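Local coordinates for protein putative dihydrodipicolinate synthase (Thermus thermophilus, PDB 2PCQ) that is a putative member of the dihydrodipicolinate synthase family, built on a TIM barrel and assembled here with three further copies of itself, at residues A[238-242]-A[253-257]; A[244-248]-A[269-274]. One frame throughout, in Å; residues are numbered along the deposited sequence.

Interaction 1. Residues A[238-242]-A[253-257]; sequences VPLLK and GYPRP
Residues 238-242 are a helical piece of the long helix 216-247. Residues 253-257 are the loop that follows it, extended from Y254 onward (psi 133 to 159°). In register, the CA atoms of P239 and P255 lie 6.0 Å apart, and those of K242 and Y254 6.2 Å. V238 points its CA-to-CB bond toward the loop, and its CG1 is 4.3 Å from P255 CG. The helix is kinked here: the N atoms of V238 and P239 make no bond to the turn before, and that of P239 carries no hydrogen. The P239 ring packs on that of P255, CG to CG at 4.0 Å, and P239 CA lies 3.7 Å from P255 CG. K242 N bonds back to V238 O at 3.0 Å, so the helix runs on past P239. The K242 side chain starts in m and is then extended (t, t, t). Its CD passes 3.7 Å from P255 N, and its NZ donates a hydrogen bond to Y254 O at 2.9 Å. The same NZ is bonded to T8 O and forms a salt bridge with E43. G253 has phi 72°, which by itself favours glycine; its O lies 3.6 Å from K242 CB. R256 leads away to E51 and loop carbonyls. A buried lysine thus gathers separate loops beside proline packing, where a TIM-barrel chain folds its late loop back on the long helix that follows strand 191-193 and helix 201-212.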
# COMPACT_ATOMS: atom_id res chain seq x y z
N VAL A 238 -6.43 6.87 20.60
CA VAL A 238 -7.05 7.81 21.53
C VAL A 238 -8.02 7.19 22.53
O VAL A 238 -8.00 7.54 23.71
CB VAL A 238 -7.75 8.97 20.78
CG1 VAL A 238 -8.50 9.87 21.76
CG2 VAL A 238 -6.71 9.79 20.03
N PRO A 239 -8.90 6.28 22.08
CA PRO A 239 -9.84 5.68 23.04
C PRO A 239 -9.12 4.97 24.19
O PRO A 239 -9.53 5.08 25.35
CB PRO A 239 -10.65 4.71 22.19
CG PRO A 239 -10.67 5.39 20.85
CD PRO A 239 -9.23 5.86 20.71
N LEU A 240 -8.05 4.25 23.88
CA LEU A 240 -7.30 3.54 24.92
C LEU A 240 -6.57 4.51 25.83
O LEU A 240 -6.54 4.32 27.05
CB LEU A 240 -6.30 2.55 24.30
CG LEU A 240 -5.50 1.70 25.30
CD1 LEU A 240 -6.47 0.96 26.22
CD2 LEU A 240 -4.60 0.71 24.56
N LEU A 241 -6.00 5.56 25.25
CA LEU A 241 -5.28 6.56 26.02
C LEU A 241 -6.19 7.24 27.04
O LEU A 241 -5.84 7.36 28.22
CB LEU A 241 -4.69 7.63 25.09
CG LEU A 241 -4.02 8.83 25.79
CD1 LEU A 241 -2.89 8.33 26.68
CD2 LEU A 241 -3.51 9.81 24.74
N LYS A 242 -7.36 7.68 26.59
CA LYS A 242 -8.29 8.35 27.48
C LYS A 242 -8.85 7.41 28.55
O LYS A 242 -8.99 7.80 29.71
CB LYS A 242 -9.43 8.98 26.68
CG LYS A 242 -9.02 10.27 25.97
CD LYS A 242 -10.21 10.99 25.37
CE LYS A 242 -9.83 12.40 24.95
NZ LYS A 242 -11.00 13.15 24.41
N GLY A 253 -11.56 12.59 30.00
CA GLY A 253 -12.79 12.61 29.24
C GLY A 253 -12.90 11.45 28.25
O GLY A 253 -12.24 10.42 28.41
N TYR A 254 -13.73 11.64 27.23
CA TYR A 254 -13.98 10.60 26.23
C TYR A 254 -13.75 11.08 24.80
O TYR A 254 -13.77 12.28 24.53
CB TYR A 254 -15.43 10.13 26.34
CG TYR A 254 -15.81 9.70 27.73
CD1 TYR A 254 -15.79 8.36 28.10
CD2 TYR A 254 -16.16 10.64 28.70
CE1 TYR A 254 -16.10 7.96 29.40
CE2 TYR A 254 -16.46 10.26 30.00
CZ TYR A 254 -16.43 8.93 30.34
OH TYR A 254 -16.72 8.55 31.63
N PRO A 255 -13.51 10.14 23.88
CA PRO A 255 -13.29 10.51 22.48
C PRO A 255 -14.59 11.12 21.97
O PRO A 255 -15.67 10.75 22.43
CB PRO A 255 -12.98 9.17 21.81
CG PRO A 255 -12.36 8.37 22.91
CD PRO A 255 -13.26 8.70 24.08
N ARG A 256 -14.51 12.05 21.03
CA ARG A 256 -15.72 12.67 20.51
C ARG A 256 -16.49 11.69 19.63
O ARG A 256 -15.90 11.03 18.78
CB ARG A 256 -15.38 13.94 19.73
CG ARG A 256 -16.49 14.98 19.76
CD ARG A 256 -16.06 16.34 19.22
NE ARG A 256 -16.88 17.38 19.83
CZ ARG A 256 -16.88 18.67 19.49
NH1 ARG A 256 -16.10 19.11 18.51
NH2 ARG A 256 -17.66 19.51 20.15
N PRO A 257 -17.82 11.56 19.84
CA PRO A 257 -18.62 10.64 19.03
C PRO A 257 -18.35 10.92 17.55
O PRO A 257 -18.11 12.07 17.18
CB PRO A 257 -20.05 10.98 19.44
CG PRO A 257 -19.89 11.38 20.88
CD PRO A 257 -18.66 12.26 20.83

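Interaction 2. Residues A[244-248]-A[269-274]; sequences ALRHL and FLPVLE
This is mainly apolar helix-to-helix packing, partly buried, between the C-terminal end of helix 216-247 and helix 266-278. It lies about 20 Å from the centre of the chain, measured between centres, and 251 Å² is buried between the segments. Residues 244-247 are helical and L248 leaves the helix with psi near 4°. L248 N still bonds to A244 O at 3.0 Å. Residues 269-274 are helical with a kink at P271, whose N has no hydrogen to give. L273 N bonds to F269 O at 2.9 Å, and E274 N to L270 O at 2.8 Å. The nearest CA atoms are those of A244 and L270, 8.0 Å apart. A244 is small and points toward the other helix. Its CB touches F269 CE2 at 3.8 Å and L273 CD2 at 4.1 Å. Both helices follow the last strand, 191-193, of the eight-stranded parallel barrel. The contact therefore belongs to the helical C-terminal part added to the TIM barrel in this family, not to the barrel itself. L273 is central: chi1 is t and chi2 is p, and its CD2 also meets L248 CD2 at 4.2 Å. L248 (m, t) starts sideways but brings its methyl to this leucine. F269 (chi1 t, chi2 71°) packs further on L229, L232 and L240 of helix 216-247. L270 (t, p) places its CD1 near the ring of H247 (chi1 t) at the exposed margin. That ring also meets W266 edge-to-face.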
# COMPACT_ATOMS: atom_id res chain seq x y z
N ALA A 244 -7.38 4.90 29.82
CA ALA A 244 -6.29 4.64 30.77
C ALA A 244 -6.17 5.82 31.74
O ALA A 244 -6.02 5.62 32.95
CB ALA A 244 -4.98 4.45 30.02
N LEU A 245 -6.21 7.03 31.21
CA LEU A 245 -6.11 8.20 32.06
C LEU A 245 -7.30 8.27 33.02
O LEU A 245 -7.12 8.58 34.20
CB LEU A 245 -6.02 9.48 31.22
CG LEU A 245 -4.67 9.67 30.54
CD1 LEU A 245 -4.76 10.75 29.48
CD2 LEU A 245 -3.62 10.03 31.58
N ARG A 246 -8.50 7.97 32.53
CA ARG A 246 -9.68 8.00 33.40
C ARG A 246 -9.50 6.95 34.50
O ARG A 246 -9.81 7.19 35.66
CB ARG A 246 -10.97 7.71 32.62
CG ARG A 246 -11.37 8.78 31.60
CD ARG A 246 -12.85 8.68 31.23
NE ARG A 246 -13.22 7.36 30.73
CZ ARG A 246 -12.95 6.91 29.51
NH1 ARG A 246 -12.30 7.68 28.64
NH2 ARG A 246 -13.32 5.69 29.15
N HIS A 247 -8.98 5.79 34.12
CA HIS A 247 -8.76 4.70 35.07
C HIS A 247 -7.81 5.13 36.19
O HIS A 247 -7.97 4.71 37.34
CB HIS A 247 -8.20 3.48 34.34
CG HIS A 247 -7.86 2.34 35.26
ND1 HIS A 247 -6.59 2.15 35.77
CD2 HIS A 247 -8.62 1.35 35.76
CE1 HIS A 247 -6.59 1.09 36.55
NE2 HIS A 247 -7.80 0.58 36.56
N LEU A 248 -6.82 5.96 35.85
CA LEU A 248 -5.86 6.45 36.82
C LEU A 248 -6.40 7.65 37.59
O LEU A 248 -5.69 8.26 38.39
CB LEU A 248 -4.55 6.84 36.12
CG LEU A 248 -3.79 5.70 35.44
CD1 LEU A 248 -2.60 6.27 34.68
CD2 LEU A 248 -3.34 4.68 36.48
N PHE A 269 -4.76 -4.30 28.06
CA PHE A 269 -3.97 -3.18 28.56
C PHE A 269 -3.97 -3.04 30.08
O PHE A 269 -2.95 -2.72 30.68
CB PHE A 269 -4.49 -1.87 27.95
CG PHE A 269 -3.53 -0.72 28.08
CD1 PHE A 269 -2.36 -0.69 27.33
CD2 PHE A 269 -3.81 0.34 28.94
CE1 PHE A 269 -1.48 0.38 27.42
CE2 PHE A 269 -2.93 1.41 29.04
CZ PHE A 269 -1.77 1.44 28.28
N LEU A 270 -5.13 -3.27 30.71
CA LEU A 270 -5.27 -3.14 32.16
C LEU A 270 -4.11 -3.75 32.96
O LEU A 270 -3.44 -3.05 33.71
CB LEU A 270 -6.61 -3.74 32.62
CG LEU A 270 -6.93 -3.72 34.12
CD1 LEU A 270 -6.91 -2.30 34.65
CD2 LEU A 270 -8.31 -4.35 34.34
N PRO A 271 -3.85 -5.05 32.79
CA PRO A 271 -2.75 -5.67 33.54
C PRO A 271 -1.38 -5.06 33.24
O PRO A 271 -0.51 -5.02 34.11
CB PRO A 271 -2.84 -7.15 33.16
CG PRO A 271 -3.45 -7.11 31.79
CD PRO A 271 -4.52 -6.05 31.94
N VAL A 272 -1.19 -4.60 32.01
CA VAL A 272 0.09 -4.00 31.64
C VAL A 272 0.26 -2.69 32.41
O VAL A 272 1.31 -2.45 33.00
CB VAL A 272 0.16 -3.70 30.12
CG1 VAL A 272 1.40 -2.88 29.80
CG2 VAL A 272 0.19 -5.01 29.33
N LEU A 273 -0.78 -1.87 32.42
CA LEU A 273 -0.75 -0.60 33.13
C LEU A 273 -0.60 -0.81 34.64
O LEU A 273 0.24 -0.18 35.28
CB LEU A 273 -2.02 0.20 32.85
CG LEU A 273 -2.14 1.57 33.52
CD1 LEU A 273 -0.95 2.43 33.13
CD2 LEU A 273 -3.45 2.24 33.09
N GLU A 274 -1.43 -1.69 35.20
CA GLU A 274 -1.37 -1.98 36.63
C GLU A 274 -0.01 -2.52 37.04
O GLU A 274 0.48 -2.23 38.13
CB GLU A 274 -2.46 -2.99 37.02
CG GLU A 274 -3.84 -2.37 37.17
CD GLU A 274 -3.86 -1.22 38.15
OE1 GLU A 274 -3.32 -1.38 39.27
OE2 GLU A 274 -4.41 -0.15 37.82

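Interactions 1 and 2 use successive parts of helix 216-247, and their centres are about 14 Å apart. Along the chain their segments alternate: helix, helix, loop, helix. R246 of interaction 2 joins them, with a probable hydrogen bond from its NH1 to G253 O of interaction 1 at 2.7 Å. Its NE also packs 3.2 Å from Y254 CE1. A bound glycerol, probably from the crystallisation liquor, is hydrogen-bonded by both R246 NE and Y254 OH. On the apolar side, L240 CD2 of 238-242 lies 3.8 Å from F269 CD1 of 269-274. The two differ in surroundings: a second subunit reaches interaction 1, whereas none touches interaction 2.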